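Local atomic coordinates of alpha,alpha-trehalose-phosphate synthase (UDP-forming) (Burkholderia multivorans, PDB entry 5UOF), a protein that belongs to glycosyltransferase family 20 and has the GT-B fold, in which two Rossmann-like alpha/beta domains face each other across a cleft. Residues V15-A20 against D83-G88; V46-N51 against A120-Q125; T78-D83 against Y115-A120; A149-G154 against M186-V191. All coordinates share one frame; numbering follows the deposited sequence. Where two conformers were deposited one is given.

All four contacts lie in the Rossmann-like domain built on the sheet that holds strands 12-16 and 46-48, and together they show chemistry varying with place in the fold. Contact 2 is the buried one, an aromatic ring pressed against a helix without polar bonding. Contacts 1, 3 and 4 are partly buried and rely on hydrogen bonds or ion pairs. Helix 79-86 serves contacts 1 and 3, helix 109-127 serves contacts 2 and 3, and contacts 1 and 2 reach neighbouring strands of one sheet. Gln84 OE1, which binds Arg117 NH2, ties contact 1 to contact 3. Contact 4 lies further along the chain and joins the set through alanine and leucine packing against helix 109-127.

Contact 1. Residues V15-A20 against D83-G88; sequences VSNRVA and DQYYRG
Asn17 meets two consecutive tyrosines in two different ways. The hydroxyl of Tyr85 donates to Asn17 OD1 at 2.6 Å, arriving in the carbonyl plane on a lone pair, with a C=O...donor angle of 144°. Amide and phenol planes stand almost perpendicular, at 89°, and OD1 lies at the ring's edge, near its plane. Tyr86 instead brings its OH to within 3.4 Å of Asn17 CB. Its link to the backbone is indirect: one water donates to Asn17 O and lies 2.7 Å from Tyr86 OH, bridging the two, and the same water rests over the rim of one face of Tyr85. The tyrosines reach the same residue through different first torsions, CG lying opposite the backbone N in Tyr85 (chi1 -170°) but opposite the carbonyl carbon in Tyr86. Tyr85 CD1 lies over the middle of the Tyr86 ring, 3.2 Å above its plane. The contact thus joins the corner at Asn17, beside strand 12-16, to the last turn of helix 79-86. Tyr85 also packs on Val118 and Leu122 of helix 109-127, while Tyr86 meets Trp50 of strand 50-51 and Leu77 of strand 70-77.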
# COMPACT_ATOMS: atom_id res chain seq x y z
N VAL A 15 -6.55 -4.65 -29.10
CA VAL A 15 -6.55 -5.93 -28.41
C VAL A 15 -7.12 -5.68 -27.01
O VAL A 15 -6.55 -4.89 -26.24
CB VAL A 15 -5.14 -6.53 -28.33
CG1 VAL A 15 -5.14 -7.83 -27.54
CG2 VAL A 15 -4.58 -6.76 -29.73
N SER A 16 -8.23 -6.34 -26.68
CA SER A 16 -8.86 -6.14 -25.37
C SER A 16 -9.59 -7.41 -24.94
O SER A 16 -9.57 -8.43 -25.62
CB SER A 16 -9.82 -4.96 -25.40
OG SER A 16 -11.00 -5.27 -26.12
N ASN A 17 -10.27 -7.31 -23.79
CA ASN A 17 -10.86 -8.48 -23.15
C ASN A 17 -12.00 -9.05 -23.98
O ASN A 17 -12.15 -10.27 -24.09
CB ASN A 17 -11.39 -8.15 -21.75
CG ASN A 17 -10.31 -7.71 -20.79
OD1 ASN A 17 -9.18 -8.19 -20.84
ND2 ASN A 17 -10.65 -6.79 -19.90
N ARG A 18 -12.82 -8.18 -24.58
CA ARG A 18 -14.06 -8.63 -25.18
C ARG A 18 -14.37 -7.82 -26.42
O ARG A 18 -14.36 -6.58 -26.38
CB ARG A 18 -15.21 -8.51 -24.17
CG ARG A 18 -16.57 -8.83 -24.74
CD ARG A 18 -16.73 -10.31 -24.97
NE ARG A 18 -17.98 -10.60 -25.66
CZ ARG A 18 -19.15 -10.74 -25.05
NH1 ARG A 18 -19.24 -10.60 -23.73
NH2 ARG A 18 -20.24 -11.01 -25.76
N VAL A 19 -14.67 -8.50 -27.52
CA VAL A 19 -15.22 -7.86 -28.71
C VAL A 19 -16.72 -8.11 -28.68
O VAL A 19 -17.18 -9.25 -28.81
CB VAL A 19 -14.59 -8.41 -29.99
CG1 VAL A 19 -15.11 -7.64 -31.19
CG2 VAL A 19 -13.07 -8.33 -29.93
N ALA A 20 -17.50 -7.05 -28.49
CA ALA A 20 -18.95 -7.15 -28.45
C ALA A 20 -19.52 -6.74 -29.81
O ALA A 20 -19.14 -5.70 -30.36
CB ALA A 20 -19.54 -6.26 -27.35
N ASP A 83 -10.62 -19.62 -17.03
CA ASP A 83 -10.26 -19.57 -15.62
C ASP A 83 -8.89 -18.92 -15.43
O ASP A 83 -8.72 -18.09 -14.53
CB ASP A 83 -10.27 -20.97 -15.01
CG ASP A 83 -11.69 -21.50 -14.78
OD1 ASP A 83 -12.65 -20.70 -14.81
OD2 ASP A 83 -11.83 -22.72 -14.56
N GLN A 84 -7.92 -19.28 -16.26
CA GLN A 84 -6.57 -18.72 -16.11
C GLN A 84 -6.50 -17.24 -16.47
O GLN A 84 -5.61 -16.54 -15.98
CB GLN A 84 -5.58 -19.52 -16.95
CG GLN A 84 -5.43 -20.97 -16.49
CD GLN A 84 -4.33 -21.73 -17.21
OE1 GLN A 84 -4.01 -21.43 -18.36
NE2 GLN A 84 -3.76 -22.72 -16.53
N TYR A 85 -7.43 -16.75 -17.29
CA TYR A 85 -7.48 -15.36 -17.70
C TYR A 85 -8.27 -14.51 -16.71
O TYR A 85 -7.83 -13.42 -16.33
CB TYR A 85 -8.08 -15.25 -19.11
CG TYR A 85 -8.00 -13.89 -19.77
CD1 TYR A 85 -8.85 -12.85 -19.41
CD2 TYR A 85 -7.10 -13.66 -20.81
CE1 TYR A 85 -8.80 -11.60 -20.04
CE2 TYR A 85 -7.03 -12.42 -21.45
CZ TYR A 85 -7.89 -11.40 -21.07
OH TYR A 85 -7.82 -10.18 -21.71
N TYR A 86 -9.45 -14.98 -16.28
CA TYR A 86 -10.36 -14.17 -15.46
C TYR A 86 -10.46 -14.59 -14.00
O TYR A 86 -10.92 -13.79 -13.18
CB TYR A 86 -11.77 -14.20 -16.06
CG TYR A 86 -11.87 -13.44 -17.36
CD1 TYR A 86 -11.81 -12.05 -17.38
CD2 TYR A 86 -12.03 -14.12 -18.57
CE1 TYR A 86 -11.90 -11.35 -18.56
CE2 TYR A 86 -12.13 -13.42 -19.77
CZ TYR A 86 -12.06 -12.03 -19.75
OH TYR A 86 -12.15 -11.34 -20.93
N ARG A 87 -10.08 -15.82 -13.65
CA ARG A 87 -10.23 -16.33 -12.29
C ARG A 87 -8.91 -16.85 -11.77
O ARG A 87 -8.81 -17.92 -11.17
CB ARG A 87 -11.30 -17.42 -12.23
CG ARG A 87 -12.67 -16.96 -12.69
CD ARG A 87 -13.72 -18.03 -12.47
NE ARG A 87 -13.94 -18.30 -11.05
CZ ARG A 87 -13.57 -19.42 -10.43
NH1 ARG A 87 -12.97 -20.39 -11.10
NH2 ARG A 87 -13.82 -19.56 -9.14
N GLY A 88 -7.85 -16.08 -12.03
CA GLY A 88 -6.53 -16.48 -11.60
C GLY A 88 -5.68 -15.30 -11.19
O GLY A 88 -6.11 -14.46 -10.41
O HOH W 1 -10.65 -12.24 -23.01

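Contact 2. Residues V46-N51 against A120-Q125; sequences VWFGWN and AMLAKQ
Phe48 is the side chain that reaches from the strand to Leu122 and Gln125 on helix 109-127. Its CB leaves strand 46-48 toward the helix, and with CG opposite the backbone N (chi1 170°) the ring is carried toward the helix as well, so that the far half of the ring does the touching. On one flank CE2 approaches Leu122 CB at 4.4 Å, a loose apolar contact, and lies 3.7 Å from Leu122 O. On the other flank CE1 is 4.1 Å from Gln125 CB. At the tip CZ meets both residues: Leu122 O, oblique to the ring, at 3.4 Å, and Gln125 CB, near the ring plane, at 3.9 Å. The CZ hydrogen does not point straight at Leu122 O. This is the layering of a Rossmann-like alpha/beta domain: strand 46-48 runs between strands 12-16 and 70-77, Phe48 faces helix 109-127, and its neighbour Trp47 packs on helix 32-43. Beyond CB, Gln125 turns off, its chain bent at chi2 (-66°), and leads its amide away from the ring; NE2 is bonded to Ala60 O, so only the aliphatic root of this polar residue serves the aromatic contact. Leu122 reaches on to Phe146 of helix 146-152. After Phe48 the chain turns a corner at Gly49, before strand 50-51.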
# COMPACT_ATOMS: atom_id res chain seq x y z
N VAL A 46 -8.68 -3.61 -36.99
CA VAL A 46 -9.13 -4.89 -36.47
C VAL A 46 -9.25 -4.78 -34.96
O VAL A 46 -8.36 -4.23 -34.30
CB VAL A 46 -8.15 -6.03 -36.85
CG1 VAL A 46 -8.69 -7.38 -36.40
CG2 VAL A 46 -7.88 -6.02 -38.36
N TRP A 47 -10.35 -5.28 -34.41
CA TRP A 47 -10.53 -5.46 -32.98
C TRP A 47 -10.44 -6.95 -32.70
O TRP A 47 -11.23 -7.73 -33.24
CB TRP A 47 -11.86 -4.89 -32.51
CG TRP A 47 -12.01 -4.72 -31.01
CD1 TRP A 47 -11.23 -5.25 -30.03
CD2 TRP A 47 -13.03 -3.96 -30.35
NE1 TRP A 47 -11.70 -4.86 -28.79
CE2 TRP A 47 -12.80 -4.06 -28.96
CE3 TRP A 47 -14.11 -3.19 -30.80
CZ2 TRP A 47 -13.62 -3.43 -28.03
CZ3 TRP A 47 -14.92 -2.57 -29.87
CH2 TRP A 47 -14.67 -2.69 -28.50
N PHE A 48 -9.44 -7.34 -31.92
CA PHE A 48 -9.14 -8.73 -31.62
C PHE A 48 -9.41 -9.00 -30.15
O PHE A 48 -9.04 -8.19 -29.29
CB PHE A 48 -7.67 -9.04 -31.97
CG PHE A 48 -7.20 -10.38 -31.48
CD1 PHE A 48 -7.38 -11.52 -32.27
CD2 PHE A 48 -6.54 -10.50 -30.27
CE1 PHE A 48 -6.93 -12.75 -31.82
CE2 PHE A 48 -6.08 -11.73 -29.83
CZ PHE A 48 -6.28 -12.86 -30.60
N GLY A 49 -10.04 -10.13 -29.86
CA GLY A 49 -10.29 -10.51 -28.49
C GLY A 49 -11.32 -11.62 -28.39
O GLY A 49 -11.70 -12.24 -29.39
N TRP A 50 -11.77 -11.84 -27.16
CA TRP A 50 -12.74 -12.89 -26.85
C TRP A 50 -14.11 -12.57 -27.42
O TRP A 50 -14.55 -11.41 -27.42
CB TRP A 50 -12.85 -13.03 -25.33
CG TRP A 50 -13.69 -14.16 -24.84
CD1 TRP A 50 -13.85 -15.38 -25.42
CD2 TRP A 50 -14.48 -14.18 -23.64
NE1 TRP A 50 -14.69 -16.16 -24.66
CE2 TRP A 50 -15.09 -15.44 -23.56
CE3 TRP A 50 -14.73 -13.24 -22.63
CZ2 TRP A 50 -15.93 -15.80 -22.51
CZ3 TRP A 50 -15.57 -13.59 -21.58
CH2 TRP A 50 -16.16 -14.86 -21.53
N ASN A 51 -14.81 -13.61 -27.88
CA ASN A 51 -16.19 -13.45 -28.35
C ASN A 51 -17.22 -13.68 -27.24
O ASN A 51 -18.42 -13.67 -27.53
CB ASN A 51 -16.47 -14.39 -29.54
CG ASN A 51 -16.23 -15.86 -29.21
OD1 ASN A 51 -16.02 -16.23 -28.06
ND2 ASN A 51 -16.26 -16.71 -30.24
N ALA A 120 0.42 -15.73 -24.08
CA ALA A 120 1.19 -16.27 -25.19
C ALA A 120 0.28 -16.93 -26.22
O ALA A 120 0.48 -16.78 -27.43
CB ALA A 120 2.23 -17.27 -24.67
N MET A 121 -0.76 -17.64 -25.76
CA MET A 121 -1.71 -18.29 -26.66
C MET A 121 -2.42 -17.26 -27.53
O MET A 121 -2.50 -17.40 -28.76
CB MET A 121 -2.71 -19.11 -25.85
CG MET A 121 -3.72 -19.92 -26.68
SD MET A 121 -5.21 -18.97 -27.12
CE MET A 121 -5.93 -18.71 -25.49
N LEU A 122 -2.95 -16.21 -26.91
CA LEU A 122 -3.69 -15.20 -27.66
C LEU A 122 -2.78 -14.42 -28.60
O LEU A 122 -3.19 -14.06 -29.71
CB LEU A 122 -4.41 -14.26 -26.69
CG LEU A 122 -5.54 -14.89 -25.89
CD1 LEU A 122 -5.96 -13.97 -24.76
CD2 LEU A 122 -6.72 -15.21 -26.82
N ALA A 123 -1.54 -14.17 -28.18
CA ALA A 123 -0.61 -13.45 -29.05
C ALA A 123 -0.32 -14.24 -30.31
O ALA A 123 -0.26 -13.67 -31.41
CB ALA A 123 0.69 -13.15 -28.33
N LYS A 124 -0.14 -15.55 -30.17
CA LYS A 124 0.11 -16.35 -31.37
C LYS A 124 -1.09 -16.32 -32.31
O LYS A 124 -0.92 -16.33 -33.53
CB LYS A 124 0.46 -17.78 -31.00
CG LYS A 124 1.01 -18.55 -32.21
CD LYS A 124 1.53 -19.92 -31.84
CE LYS A 124 2.11 -20.61 -33.06
NZ LYS A 124 3.14 -19.76 -33.71
N GLN A 125 -2.31 -16.27 -31.76
CA GLN A 125 -3.49 -16.15 -32.62
C GLN A 125 -3.49 -14.83 -33.38
O GLN A 125 -3.81 -14.80 -34.58
CB GLN A 125 -4.77 -16.29 -31.79
CG GLN A 125 -5.02 -17.69 -31.24
CD GLN A 125 -5.30 -18.69 -32.34
OE1 GLN A 125 -6.16 -18.47 -33.19
NE2 GLN A 125 -4.56 -19.80 -32.33

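Contact 3. Residues T78-D83 against Y115-A120; sequences TRRDYD and YLRVNA. With EDO (1,2-ethanediol), chain I.
Asp81 OD1 is gripped by both terminal nitrogens of Arg117. NH2 donates a nearly straight hydrogen bond within a salt bridge, although its modelled length of 2.4 Å is doubtfully short, and NH1 adds a weak bond at 3.2 Å with an angle of 123°. The carboxylate meets the guanidinium at its edge. A water donates to Asp81 OD2 at 2.6 Å and accepts from Arg117 NH1, closing a second path between the groups. One face of the Arg117 guanidinium carries that of Arg80, stacked with centres 3.9 Å apart and planes at 17°. Extended from CG to NE, the Arg80 chain lays its end flat there, whereas Arg117 is bent at chi3 (68°). The nearby carboxylate would be expected to offset the charge of the stacked pair. Gln84 OE1 also takes a bond from Arg117 NH2. Asp81 itself stands in the first turn of helix 79-86, its N bonded to Thr78 OG1 at 3.0 Å. Thr78 is thus the N-cap of helix 79-86, and the Asp81-Arg117 pair ties this helix to helix 109-127 where the two cross steeply in the Rossmann-like domain.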
# COMPACT_ATOMS: atom_id res chain seq x y z
N THR A 78 -11.55 -21.83 -23.94
CA THR A 78 -11.95 -23.00 -23.17
C THR A 78 -12.21 -22.60 -21.72
O THR A 78 -11.89 -21.49 -21.30
CB THR A 78 -10.87 -24.09 -23.22
OG1 THR A 78 -9.68 -23.62 -22.58
CG2 THR A 78 -10.56 -24.50 -24.66
N ARG A 79 -12.81 -23.52 -20.96
CA ARG A 79 -13.00 -23.25 -19.53
C ARG A 79 -11.65 -23.05 -18.84
O ARG A 79 -11.51 -22.17 -17.99
CB ARG A 79 -13.78 -24.39 -18.87
CG ARG A 79 -13.89 -24.26 -17.35
CD ARG A 79 -14.66 -23.02 -16.94
NE ARG A 79 -16.02 -23.04 -17.48
CZ ARG A 79 -16.86 -22.01 -17.44
NH1 ARG A 79 -16.49 -20.86 -16.89
NH2 ARG A 79 -18.07 -22.13 -17.96
N ARG A 80 -10.65 -23.84 -19.22
CA ARG A 80 -9.33 -23.69 -18.62
C ARG A 80 -8.72 -22.34 -18.99
O ARG A 80 -8.12 -21.67 -18.13
CB ARG A 80 -8.41 -24.82 -19.08
CG ARG A 80 -6.94 -24.61 -18.71
CD ARG A 80 -6.14 -25.88 -19.00
NE ARG A 80 -4.74 -25.76 -18.59
CZ ARG A 80 -3.71 -25.68 -19.43
NH1 ARG A 80 -3.92 -25.71 -20.74
NH2 ARG A 80 -2.47 -25.57 -18.96
N ASP A 81 -8.86 -21.92 -20.25
CA ASP A 81 -8.36 -20.61 -20.65
C ASP A 81 -9.12 -19.49 -19.95
O ASP A 81 -8.52 -18.52 -19.48
CB ASP A 81 -8.44 -20.45 -22.17
CG ASP A 81 -7.44 -21.32 -22.91
OD1 ASP A 81 -6.52 -21.86 -22.26
OD2 ASP A 81 -7.58 -21.46 -24.14
N TYR A 82 -10.45 -19.61 -19.88
CA TYR A 82 -11.25 -18.61 -19.17
C TYR A 82 -10.81 -18.49 -17.71
O TYR A 82 -10.66 -17.37 -17.19
CB TYR A 82 -12.74 -18.96 -19.23
CG TYR A 82 -13.59 -17.98 -18.45
CD1 TYR A 82 -14.10 -16.83 -19.06
CD2 TYR A 82 -13.88 -18.19 -17.10
CE1 TYR A 82 -14.87 -15.93 -18.35
CE2 TYR A 82 -14.64 -17.29 -16.39
CZ TYR A 82 -15.14 -16.16 -17.02
OH TYR A 82 -15.90 -15.26 -16.31
N ASP A 83 -10.62 -19.62 -17.03
CA ASP A 83 -10.26 -19.57 -15.62
C ASP A 83 -8.89 -18.92 -15.43
O ASP A 83 -8.72 -18.09 -14.53
CB ASP A 83 -10.27 -20.97 -15.01
CG ASP A 83 -11.69 -21.50 -14.78
OD1 ASP A 83 -12.65 -20.70 -14.81
OD2 ASP A 83 -11.83 -22.72 -14.56
N TYR A 115 -1.43 -17.30 -16.45
CA TYR A 115 -1.55 -15.95 -16.99
C TYR A 115 -0.60 -15.72 -18.16
O TYR A 115 -1.01 -15.25 -19.24
CB TYR A 115 -1.26 -14.98 -15.85
CG TYR A 115 -1.16 -13.51 -16.12
CD1 TYR A 115 -2.27 -12.78 -16.51
CD2 TYR A 115 0.02 -12.83 -15.88
CE1 TYR A 115 -2.19 -11.41 -16.70
CE2 TYR A 115 0.11 -11.47 -16.05
CZ TYR A 115 -1.00 -10.76 -16.47
OH TYR A 115 -0.93 -9.39 -16.64
N LEU A 116 0.67 -16.07 -17.97
CA LEU A 116 1.62 -16.00 -19.08
C LEU A 116 1.18 -16.89 -20.24
O LEU A 116 1.24 -16.48 -21.41
CB LEU A 116 3.02 -16.40 -18.61
CG LEU A 116 3.59 -15.57 -17.45
CD1 LEU A 116 5.07 -15.90 -17.24
CD2 LEU A 116 3.36 -14.07 -17.65
N ARG A 117 0.70 -18.10 -19.93
CA ARG A 117 0.36 -19.06 -20.98
C ARG A 117 -0.77 -18.54 -21.86
O ARG A 117 -0.70 -18.61 -23.09
CB ARG A 117 -0.02 -20.41 -20.38
CG ARG A 117 -0.34 -21.46 -21.46
CD ARG A 117 -1.06 -22.69 -20.90
NE ARG A 117 -2.41 -22.37 -20.44
CZ ARG A 117 -3.46 -22.23 -21.25
NH1 ARG A 117 -3.33 -22.37 -22.57
NH2 ARG A 117 -4.66 -21.94 -20.74
N VAL A 118 -1.84 -18.01 -21.24
CA VAL A 118 -2.97 -17.58 -22.06
C VAL A 118 -2.62 -16.33 -22.85
O VAL A 118 -3.09 -16.15 -23.98
CB VAL A 118 -4.23 -17.37 -21.21
CG1 VAL A 118 -4.67 -18.69 -20.61
CG2 VAL A 118 -4.02 -16.30 -20.13
N ASN A 119 -1.77 -15.45 -22.29
CA ASN A 119 -1.31 -14.31 -23.09
C ASN A 119 -0.52 -14.79 -24.30
O ASN A 119 -0.74 -14.34 -25.42
CB ASN A 119 -0.48 -13.37 -22.23
CG ASN A 119 -1.32 -12.29 -21.58
OD1 ASN A 119 -1.49 -11.20 -22.14
ND2 ASN A 119 -1.87 -12.58 -20.41
N ALA A 120 0.42 -15.73 -24.08
CA ALA A 120 1.19 -16.27 -25.19
C ALA A 120 0.28 -16.93 -26.22
O ALA A 120 0.48 -16.78 -27.43
CB ALA A 120 2.23 -17.27 -24.67
C1 EDO I . 3.65 -13.83 -22.11
O1 EDO I . 3.64 -15.25 -22.03
C2 EDO I . 5.08 -13.32 -21.98
O2 EDO I . 5.81 -13.59 -23.18
O HOH W 2 -5.71 -23.22 -24.63

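Contact 4. Residues A149-G154 against M186-V191; sequences ALRELG and MCAYDV
Arg151 and the carbonyl of Ala188 form the tight part of this contact. The guanidinium takes Ala188 O side-on, NE and NH2 each 3.0 Å from that one oxygen, which lies exactly in the guanidinium plane. NH2 also forms a salt bridge with Asp190 OD2 at 2.9 Å, meeting it from above the carboxylate plane, the two planes being 70° apart. A bend at chi2 (-61°) swings the guanidinium from the helix to the turn. NH1 is held too, by Val155 O and Asn157 O, so all three guanidinium nitrogens have partners. Asp190 is shared in its turn: OD1 pairs with Arg226, and OD2 accepts from Ile159 N. The place in the fold is that of successive beta-alpha-beta crossovers: helix 146-152 lies between the neighbouring parallel strands 135-139 and 159-162, and the type I turn from Met186 to Tyr189 leads from helix 179-186 toward strand 191-194, next in the sheet. Apolar contact is looser, Arg151 CG standing 4.1 Å from Ala188 CB. On the solvent side the helix end carries Glu152, Leu153 and Gly154, all exposed and none touching the turn; there the chain leaves the helix by a Schellman motif, with Gly154 at positive phi and its N bonded to Arg151 O at 2.8 Å.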
# COMPACT_ATOMS: atom_id res chain seq x y z
N ALA A 149 4.99 -11.23 -25.44
CA ALA A 149 4.73 -12.46 -26.19
C ALA A 149 4.81 -12.21 -27.69
O ALA A 149 5.36 -13.03 -28.43
CB ALA A 149 3.36 -13.02 -25.81
N LEU A 150 4.29 -11.07 -28.15
CA LEU A 150 4.41 -10.73 -29.57
C LEU A 150 5.87 -10.54 -29.97
O LEU A 150 6.29 -11.00 -31.05
CB LEU A 150 3.60 -9.46 -29.88
CG LEU A 150 2.07 -9.59 -29.89
CD1 LEU A 150 1.42 -8.23 -30.08
CD2 LEU A 150 1.59 -10.54 -30.99
N ARG A 151 6.67 -9.88 -29.12
CA ARG A 151 8.09 -9.70 -29.44
C ARG A 151 8.78 -11.05 -29.59
O ARG A 151 9.58 -11.24 -30.51
CB ARG A 151 8.79 -8.86 -28.37
CG ARG A 151 8.20 -7.48 -28.12
CD ARG A 151 8.24 -6.59 -29.36
NE ARG A 151 7.76 -5.26 -29.00
CZ ARG A 151 7.32 -4.35 -29.86
NH1 ARG A 151 7.28 -4.61 -31.17
NH2 ARG A 151 6.90 -3.17 -29.41
N GLU A 152 8.47 -12.00 -28.70
CA GLU A 152 9.02 -13.35 -28.81
C GLU A 152 8.67 -14.01 -30.13
O GLU A 152 9.38 -14.92 -30.58
CB GLU A 152 8.52 -14.22 -27.66
CG GLU A 152 9.01 -13.77 -26.28
CD GLU A 152 10.44 -14.19 -26.02
OE1 GLU A 152 10.73 -15.40 -26.15
OE2 GLU A 152 11.26 -13.31 -25.69
N LEU A 153 7.58 -13.59 -30.78
CA LEU A 153 7.20 -14.13 -32.07
C LEU A 153 7.81 -13.35 -33.24
O LEU A 153 7.50 -13.65 -34.39
CB LEU A 153 5.67 -14.15 -32.21
CG LEU A 153 4.94 -14.99 -31.16
CD1 LEU A 153 3.43 -14.83 -31.29
CD2 LEU A 153 5.33 -16.46 -31.28
N GLY A 154 8.67 -12.37 -32.96
CA GLY A 154 9.28 -11.58 -34.00
C GLY A 154 8.48 -10.37 -34.45
O GLY A 154 8.84 -9.77 -35.47
N MET A 186 6.17 -4.71 -19.42
CA MET A 186 5.68 -3.38 -19.75
C MET A 186 6.67 -2.63 -20.62
O MET A 186 6.26 -1.78 -21.42
CB MET A 186 5.40 -2.62 -18.45
CG MET A 186 4.25 -3.26 -17.71
SD MET A 186 3.84 -2.51 -16.14
CE MET A 186 3.20 -0.91 -16.67
N CYS A 187 7.96 -2.93 -20.49
CA CYS A 187 8.94 -2.31 -21.37
C CYS A 187 9.00 -2.93 -22.75
O CYS A 187 9.77 -2.45 -23.58
CB CYS A 187 10.33 -2.35 -20.72
SG CYS A 187 10.39 -1.36 -19.22
N ALA A 188 8.22 -3.98 -23.03
CA ALA A 188 8.13 -4.49 -24.39
C ALA A 188 7.28 -3.60 -25.29
O ALA A 188 7.39 -3.70 -26.52
CB ALA A 188 7.57 -5.92 -24.38
N TYR A 189 6.44 -2.75 -24.71
CA TYR A 189 5.65 -1.77 -25.45
C TYR A 189 6.50 -0.58 -25.88
O TYR A 189 7.41 -0.15 -25.16
CB TYR A 189 4.48 -1.28 -24.60
CG TYR A 189 3.50 -2.38 -24.26
CD1 TYR A 189 2.51 -2.74 -25.17
CD2 TYR A 189 3.58 -3.07 -23.04
CE1 TYR A 189 1.61 -3.76 -24.89
CE2 TYR A 189 2.69 -4.10 -22.76
CZ TYR A 189 1.71 -4.45 -23.69
OH TYR A 189 0.83 -5.47 -23.44
N ASP A 190 6.20 -0.04 -27.06
CA ASP A 190 6.80 1.23 -27.46
C ASP A 190 6.16 2.40 -26.73
O ASP A 190 6.82 3.43 -26.53
CB ASP A 190 6.67 1.43 -28.97
CG ASP A 190 7.28 0.30 -29.73
OD1 ASP A 190 8.52 0.18 -29.70
OD2 ASP A 190 6.51 -0.49 -30.31
N VAL A 191 4.89 2.27 -26.36
CA VAL A 191 4.18 3.28 -25.59
C VAL A 191 3.47 2.59 -24.43
O VAL A 191 2.74 1.62 -24.64
CB VAL A 191 3.15 4.05 -26.45
CG1 VAL A 191 2.46 5.14 -25.62
CG2 VAL A 191 3.81 4.64 -27.71